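Side-chain contacts in SEC-C motif domain protein (Psychrobacter arcticus, PDB 2I9W), which is of unknown function but binds two zinc ions through cysteine clusters that accompany an NTF2-like (cystatin-like) domain: residues A[24-28]-A[29-33]; A[75-78]-A[79-82]; A[59-62]-A[63-67]. One frame throughout, in Å; residues are numbered along the deposited sequence.

Contact 1: residues A[24-28]-A[29-33]; sequences LLYQD and CCQPY. With ZN (zinc ion), chain B.
C29 meets the turn before it through both backbone and side chain. Its N-H bonds to Y26 O at 2.9 Å, while its CB packs against L24 CB. With SG anti to the backbone N (chi1 -172°), the thiolate is carried to the zinc ion, which C29 SG binds at 2.3 Å. A water donates to C29 O and, weakly, to D28 O, bridging the two carbonyls. C30 supplies the next ligand, its SG lying 2.4 Å from the zinc; on the side of its CB the chain touches the Y26 ring, with CB 4.0 Å from Y26 CE1. Q31 carries the main aromatic contact: its CB sits over the centre of the Y26 ring, 3.4 Å from the centroid and 10° off the normal, a CH-pi contact over one face. The extended chain then runs across the ring, CG passing over the CE2 side of that face, until the amide lies nearly parallel to it, the planes differing by 4°. This leaves Q31 OE1 3.1 Å from Q27 CA, close also to its CB, with its hydrogen bond made to S5 OG; the Y26 hydroxyl bonds to H34. The Q31 N-H also reaches Y26 O, at 3.1 Å, so one carbonyl accepts two donors, which approach from opposite faces of its plane. P32 follows, its CD 3.7 Å from Q27 O. C9 and C11 complete the metal site. Two adjacent cysteines on a tight turn, held by a doubly accepting carbonyl and leading directly into helix 31-39, thus supply two of the four cysteine ligands of the zinc site in the YchJ-family N-terminal zinc-binding domain.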
loop_
_atom_site.group_PDB
_atom_site.type_symbol
_atom_site.label_atom_id
_atom_site.label_comp_id
_atom_site.label_asym_id
_atom_site.label_seq_id
_atom_site.Cartn_x
_atom_site.Cartn_y
_atom_site.Cartn_z
ATOM N N LEU A 24 -0.213 -18.298 -3.786
ATOM C CA LEU A 24 -0.116 -17.935 -5.204
ATOM C C LEU A 24 1.276 -17.476 -5.585
ATOM O O LEU A 24 2.024 -16.954 -4.746
ATOM C CB LEU A 24 -1.133 -16.852 -5.567
ATOM C CG LEU A 24 -2.599 -17.000 -5.190
ATOM C CD1 LEU A 24 -3.436 -15.762 -5.640
ATOM C CD2 LEU A 24 -3.161 -18.277 -5.809
ATOM N N LEU A 25 1.631 -17.718 -6.846
ATOM C CA LEU A 25 2.863 -17.186 -7.433
ATOM C C LEU A 25 2.746 -15.702 -7.720
ATOM O O LEU A 25 1.656 -15.162 -7.968
ATOM C CB LEU A 25 3.234 -17.895 -8.725
ATOM C CG LEU A 25 3.492 -19.418 -8.645
ATOM C CD1 LEU A 25 4.011 -19.962 -9.999
ATOM C CD2 LEU A 25 4.443 -19.752 -7.485
ATOM N N TYR A 26 3.893 -15.026 -7.686
ATOM C CA TYR A 26 3.932 -13.592 -8.029
ATOM C C TYR A 26 3.180 -13.255 -9.357
ATOM O O TYR A 26 2.270 -12.389 -9.374
ATOM C CB TYR A 26 5.388 -13.142 -8.057
ATOM C CG TYR A 26 5.599 -11.683 -8.419
ATOM C CD1 TYR A 26 4.908 -10.654 -7.778
ATOM C CD2 TYR A 26 6.504 -11.321 -9.416
ATOM C CE1 TYR A 26 5.149 -9.307 -8.109
ATOM C CE2 TYR A 26 6.738 -9.969 -9.759
ATOM C CZ TYR A 26 6.039 -8.976 -9.120
ATOM O OH TYR A 26 6.261 -7.654 -9.456
ATOM N N GLN A 27 3.495 -13.974 -10.437
ATOM C CA GLN A 27 2.825 -13.748 -11.724
ATOM C C GLN A 27 1.300 -13.831 -11.660
ATOM O O GLN A 27 0.599 -13.247 -12.494
ATOM C CB GLN A 27 3.342 -14.714 -12.794
ATOM C CG GLN A 27 3.072 -16.182 -12.542
ATOM C CD GLN A 27 3.722 -17.108 -13.602
ATOM O OE1 GLN A 27 4.482 -16.673 -14.460
ATOM N NE2 GLN A 27 3.434 -18.381 -13.500
ATOM N N ASP A 28 0.799 -14.568 -10.677
ATOM C CA ASP A 28 -0.617 -14.844 -10.537
ATOM C C ASP A 28 -1.262 -13.993 -9.468
ATOM O O ASP A 28 -2.434 -14.183 -9.179
ATOM C CB ASP A 28 -0.819 -16.328 -10.167
ATOM C CG ASP A 28 -0.424 -17.250 -11.274
ATOM O OD1 ASP A 28 -0.731 -16.895 -12.428
ATOM O OD2 ASP A 28 0.199 -18.283 -10.979
ATOM N N CYS A 29 -0.489 -13.100 -8.846
ATOM C CA CYS A 29 -0.952 -12.307 -7.699
ATOM C C CYS A 29 -0.632 -10.807 -7.908
ATOM O O CYS A 29 -1.386 -10.117 -8.595
ATOM C CB CYS A 29 -0.372 -12.869 -6.378
ATOM S SG CYS A 29 -1.051 -12.133 -4.858
ATOM N N CYS A 30 0.515 -10.314 -7.387
ATOM C CA CYS A 30 0.804 -8.885 -7.405
ATOM C C CYS A 30 1.413 -8.391 -8.732
ATOM O O CYS A 30 1.325 -7.196 -9.053
ATOM C CB CYS A 30 1.739 -8.580 -6.232
ATOM S SG CYS A 30 0.925 -8.580 -4.571
ATOM N N GLN A 31 2.065 -9.288 -9.495
ATOM C CA GLN A 31 2.848 -8.834 -10.649
ATOM C C GLN A 31 2.000 -8.043 -11.663
ATOM O O GLN A 31 2.437 -7.039 -12.151
ATOM C CB GLN A 31 3.566 -9.999 -11.334
ATOM C CG GLN A 31 4.463 -9.525 -12.422
ATOM C CD GLN A 31 5.235 -10.660 -13.059
ATOM O OE1 GLN A 31 5.101 -11.822 -12.681
ATOM N NE2 GLN A 31 6.052 -10.317 -14.020
ATOM N N PRO A 32 0.761 -8.493 -11.973
ATOM C CA PRO A 32 -0.046 -7.691 -12.906
ATOM C C PRO A 32 -0.267 -6.207 -12.511
ATOM O O PRO A 32 -0.363 -5.326 -13.376
ATOM C CB PRO A 32 -1.385 -8.461 -12.949
ATOM C CG PRO A 32 -1.005 -9.858 -12.575
ATOM C CD PRO A 32 0.061 -9.715 -11.539
ATOM N N TYR A 33 -0.337 -5.960 -11.209
ATOM C CA TYR A 33 -0.604 -4.656 -10.665
ATOM C C TYR A 33 0.668 -3.852 -10.766
ATOM O O TYR A 33 0.630 -2.691 -11.127
ATOM C CB TYR A 33 -1.144 -4.782 -9.227
ATOM C CG TYR A 33 -2.443 -5.512 -9.256
ATOM C CD1 TYR A 33 -3.614 -4.844 -9.582
ATOM C CD2 TYR A 33 -2.501 -6.872 -9.081
ATOM C CE1 TYR A 33 -4.797 -5.508 -9.693
ATOM C CE2 TYR A 33 -3.685 -7.568 -9.224
ATOM C CZ TYR A 33 -4.831 -6.868 -9.536
ATOM O OH TYR A 33 -6.040 -7.510 -9.650
HETATM ZN ZN ZN B . 0.710 -10.862 -4.014
HETATM O O HOH W 1 -3.264 -11.153 -10.096
#

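Contact 2: residues A[75-78]-A[79-82]; sequences TTLP and AQQD
Q81 reaches back to T76 in a turn that leads from helix 69-74 into the short, weakly bonded helix at about 78-81 of the NTF2-like domain. Its NE2 donates to T76 O at 2.8 Å and 172°, an almost straight bond. The donor lies in the carbonyl plane, and the acceptor is only 4° out of the plane of the Q81 amide, so both flat groups are well oriented for the bond. The reach follows from the torsions: CG stands beside the backbone N (chi1 -73°) and the chain is extended beyond it, which sends the amide back past P78, with NE2 3.6 Å from P78 CA. Q80 contributes a second side-chain contact. Its chain crosses T76 at about a right angle, and its OE1 lies 3.6 Å both from T76 CG2 and from L77 CB. The backbone fixes these positions: Q80 N donates to L77 O at 2.9 Å, and Q81 N to P78 O. Beyond this shell, T76 OG1 bonds to I72 O in the preceding helix, and Q80 NE2 to D155 O, tying the turn to neighbouring parts of the domain. The L77 side chain also touches V139 and I141 of strand 128-142 as well as I169, near the second zinc site. A water donates to P78 O at 2.7 Å and accepts from D82 N.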
loop_
_atom_site.group_PDB
_atom_site.type_symbol
_atom_site.label_atom_id
_atom_site.label_comp_id
_atom_site.label_asym_id
_atom_site.label_seq_id
_atom_site.Cartn_x
_atom_site.Cartn_y
_atom_site.Cartn_z
ATOM N N THR A 75 1.315 4.788 -5.780
ATOM C CA THR A 75 0.118 4.382 -5.067
ATOM C C THR A 75 -0.068 5.183 -3.765
ATOM O O THR A 75 -0.942 4.822 -2.962
ATOM C CB THR A 75 0.081 2.856 -4.750
ATOM O OG1 THR A 75 1.234 2.466 -3.997
ATOM C CG2 THR A 75 0.006 2.023 -6.069
ATOM N N THR A 76 0.758 6.210 -3.538
ATOM C CA THR A 76 0.543 7.158 -2.447
ATOM C C THR A 76 -0.344 8.297 -2.932
ATOM O O THR A 76 -0.276 8.674 -4.114
ATOM C CB THR A 76 1.879 7.693 -1.944
ATOM O OG1 THR A 76 2.678 6.596 -1.547
ATOM C CG2 THR A 76 1.719 8.620 -0.713
ATOM N N LEU A 77 -1.176 8.811 -2.037
ATOM C CA LEU A 77 -2.024 9.980 -2.319
ATOM C C LEU A 77 -1.270 10.956 -3.193
ATOM O O LEU A 77 -0.161 11.348 -2.827
ATOM C CB LEU A 77 -2.431 10.688 -1.014
ATOM C CG LEU A 77 -3.494 11.777 -1.260
ATOM C CD1 LEU A 77 -4.852 11.131 -1.547
ATOM C CD2 LEU A 77 -3.591 12.719 -0.074
ATOM N N PRO A 78 -1.826 11.309 -4.381
ATOM C CA PRO A 78 -1.061 12.156 -5.328
ATOM C C PRO A 78 -0.457 13.466 -4.716
ATOM O O PRO A 78 0.675 13.808 -5.013
ATOM C CB PRO A 78 -2.076 12.426 -6.448
ATOM C CG PRO A 78 -3.003 11.223 -6.412
ATOM C CD PRO A 78 -3.128 10.914 -4.955
ATOM N N ALA A 79 -1.206 14.136 -3.841
ATOM C CA ALA A 79 -0.754 15.359 -3.164
ATOM C C ALA A 79 0.465 15.180 -2.277
ATOM O O ALA A 79 1.083 16.175 -1.906
ATOM C CB ALA A 79 -1.902 15.965 -2.335
ATOM N N GLN A 80 0.781 13.935 -1.910
ATOM C CA GLN A 80 1.931 13.628 -1.047
ATOM C C GLN A 80 3.142 13.138 -1.818
ATOM O O GLN A 80 4.220 13.001 -1.251
ATOM C CB GLN A 80 1.552 12.547 -0.025
ATOM C CG GLN A 80 0.549 12.982 1.003
ATOM C CD GLN A 80 0.223 11.902 2.011
ATOM O OE1 GLN A 80 -0.053 10.764 1.642
ATOM N NE2 GLN A 80 0.265 12.245 3.294
ATOM N N GLN A 81 2.961 12.814 -3.099
ATOM C CA GLN A 81 3.981 12.095 -3.830
ATOM C C GLN A 81 5.286 12.874 -3.938
ATOM O O GLN A 81 6.336 12.293 -3.756
ATOM C CB GLN A 81 3.495 11.713 -5.222
ATOM C CG GLN A 81 2.474 10.597 -5.167
ATOM C CD GLN A 81 1.955 10.198 -6.541
ATOM O OE1 GLN A 81 2.474 10.644 -7.542
ATOM N NE2 GLN A 81 0.899 9.405 -6.579
ATOM N N ASP A 82 5.197 14.172 -4.208
ATOM C CA ASP A 82 6.380 15.052 -4.241
ATOM C C ASP A 82 7.071 15.230 -2.885
ATOM O O ASP A 82 8.163 15.787 -2.818
ATOM C CB ASP A 82 6.024 16.427 -4.818
ATOM C CG ASP A 82 5.759 16.394 -6.314
ATOM O OD1 ASP A 82 5.919 15.313 -6.945
ATOM O OD2 ASP A 82 5.391 17.463 -6.860
HETATM O O HOH W 2 2.683 15.624 -5.089
#

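Contact 3: residues A[59-62]-A[63-67]; sequences TRYS and AFVLV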
loop_
_atom_site.group_PDB
_atom_site.type_symbol
_atom_site.label_atom_id
_atom_site.label_comp_id
_atom_site.label_asym_id
_atom_site.label_seq_id
_atom_site.Cartn_x
_atom_site.Cartn_y
_atom_site.Cartn_z
ATOM N N THR A 59 -0.166 -5.411 -2.567
ATOM C CA THR A 59 0.727 -5.009 -3.695
ATOM C C THR A 59 1.835 -4.065 -3.229
ATOM O O THR A 59 2.943 -4.134 -3.742
ATOM C CB THR A 59 -0.052 -4.385 -4.913
ATOM O OG1 THR A 59 -0.672 -3.133 -4.510
ATOM C CG2 THR A 59 -1.081 -5.398 -5.478
ATOM N N ARG A 60 1.551 -3.181 -2.278
ATOM C CA ARG A 60 2.625 -2.315 -1.749
ATOM C C ARG A 60 3.707 -3.104 -0.984
ATOM O O ARG A 60 4.883 -2.916 -1.176
ATOM C CB ARG A 60 2.046 -1.163 -0.930
ATOM C CG ARG A 60 1.198 -0.142 -1.726
ATOM C CD ARG A 60 0.542 0.884 -0.765
ATOM N NE ARG A 60 1.503 1.520 0.161
ATOM C CZ ARG A 60 2.292 2.550 -0.131
ATOM N NH1 ARG A 60 2.251 3.110 -1.337
ATOM N NH2 ARG A 60 3.117 3.022 0.801
ATOM N N TYR A 61 3.270 -3.995 -0.102
ATOM C CA TYR A 61 4.185 -4.895 0.598
ATOM C C TYR A 61 5.103 -5.644 -0.392
ATOM O O TYR A 61 6.312 -5.659 -0.252
ATOM C CB TYR A 61 3.398 -5.902 1.453
ATOM C CG TYR A 61 4.335 -6.919 2.022
ATOM C CD1 TYR A 61 5.094 -6.624 3.112
ATOM C CD2 TYR A 61 4.502 -8.154 1.408
ATOM C CE1 TYR A 61 6.042 -7.535 3.621
ATOM C CE2 TYR A 61 5.430 -9.066 1.877
ATOM C CZ TYR A 61 6.215 -8.748 2.997
ATOM O OH TYR A 61 7.130 -9.651 3.502
ATOM N N SER A 62 4.501 -6.223 -1.419
ATOM C CA SER A 62 5.276 -6.959 -2.447
ATOM C C SER A 62 6.233 -6.021 -3.193
ATOM O O SER A 62 7.339 -6.432 -3.558
ATOM C CB SER A 62 4.309 -7.625 -3.425
ATOM O OG SER A 62 3.554 -8.577 -2.711
ATOM N N ALA A 63 5.845 -4.754 -3.348
ATOM C CA ALA A 63 6.736 -3.755 -3.973
ATOM C C ALA A 63 7.906 -3.423 -3.028
ATOM O O ALA A 63 8.978 -3.148 -3.491
ATOM C CB ALA A 63 5.935 -2.487 -4.368
ATOM N N PHE A 64 7.695 -3.461 -1.714
ATOM C CA PHE A 64 8.815 -3.300 -0.749
ATOM C C PHE A 64 9.792 -4.462 -0.913
ATOM O O PHE A 64 11.000 -4.286 -1.129
ATOM C CB PHE A 64 8.295 -3.242 0.692
ATOM C CG PHE A 64 7.554 -1.958 1.019
ATOM C CD1 PHE A 64 8.098 -0.744 0.623
ATOM C CD2 PHE A 64 6.390 -1.957 1.742
ATOM C CE1 PHE A 64 7.467 0.453 0.915
ATOM C CE2 PHE A 64 5.747 -0.740 2.026
ATOM C CZ PHE A 64 6.301 0.438 1.587
ATOM N N VAL A 65 9.247 -5.678 -0.871
ATOM C CA VAL A 65 10.083 -6.878 -0.911
ATOM C C VAL A 65 10.901 -6.945 -2.204
ATOM O O VAL A 65 12.122 -7.235 -2.156
ATOM C CB VAL A 65 9.218 -8.154 -0.763
ATOM C CG1 VAL A 65 10.129 -9.434 -0.931
ATOM C CG2 VAL A 65 8.498 -8.144 0.545
ATOM N N LEU A 66 10.249 -6.654 -3.338
ATOM C CA LEU A 66 10.863 -6.772 -4.661
ATOM C C LEU A 66 11.588 -5.504 -5.122
ATOM O O LEU A 66 12.231 -5.501 -6.168
ATOM C CB LEU A 66 9.829 -7.210 -5.701
ATOM C CG LEU A 66 9.133 -8.574 -5.425
ATOM C CD1 LEU A 66 7.978 -8.832 -6.419
ATOM C CD2 LEU A 66 10.104 -9.799 -5.413
ATOM N N VAL A 67 11.517 -4.452 -4.309
ATOM C CA VAL A 67 12.252 -3.158 -4.510
ATOM C C VAL A 67 11.764 -2.447 -5.781
ATOM O O VAL A 67 12.496 -2.265 -6.763
ATOM C CB VAL A 67 13.814 -3.237 -4.433
ATOM C CG1 VAL A 67 14.384 -1.814 -4.354
ATOM C CG2 VAL A 67 14.282 -4.062 -3.232
#
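F64 N bonds to R60 O at 2.9 Å, one of four successive i to i+4 bonds that carry helix 53-66 from T59 to L66, before V67 turns to positive phi and closes the helix with a Schellman motif. Among the side chains, Y61 and V65 make the closest apolar contact, one turn apart. V65 CG2 lies over one face of the Y61 ring, 3.8 Å from its centroid and 29° off the normal, a CH-pi contact displaced toward the hydroxyl end, where CG2 comes within 3.4 Å of CZ. Y61 CG, anti to its N (chi1 173°), places the ring beneath the methyl, and V65 CG2 stands beside its own N. On another side of the helix R60 and F64 run side by side in the same direction. Their planes are almost perpendicular, at 87°, and R60 NH2 comes no closer than 4.2 Å to F64 CZ, a loose approach. R60 instead turns its polar end to I72 O and T75. F64 lies close to its own turn, with CD2 3.4 Å from R60 O; its side chain touches I72 of helix 69-74, and its ring meets W92 edge-to-face. Replacing F64 by an alanine would probably leave W92 without its ring partner and open a gap beside the R60 side chain and I72. L66 CB and CG lie near S62 O, and S62 OG bonds back to R58 O. The chemistry is thus divided by direction: aromatic and aliphatic groups meet strand 97-107 through Y61 and V65, whereas R60 spends its polar end on helix 69-74 and the residue following it, consistent with a helix buried between elements of the NTF2-like domain.

In the fold
Helix 53-66 touches both other contacts. Contact 3 meets contact 1 directly, their centres about 11 Å apart: S62 OG packs 3.2 Å from C30 SG, and L66 CD1 lies 3.3 Å from Y26 CZ, so the first zinc module rests on this helix, with the S62 side chain about 4 Å from the metal. Toward contact 2, whose centre is about 17 Å from that of contact 3, the link is polar, a probable hydrogen bond of 2.9 Å between R60 NH1 and T75 OG1. Contacts 1 and 2 do not touch, with nearest atoms about 7 Å apart. They neighbour different metals: contact 1 binds one zinc, while the L77 side chain in contact 2 lies about 6 Å from the other.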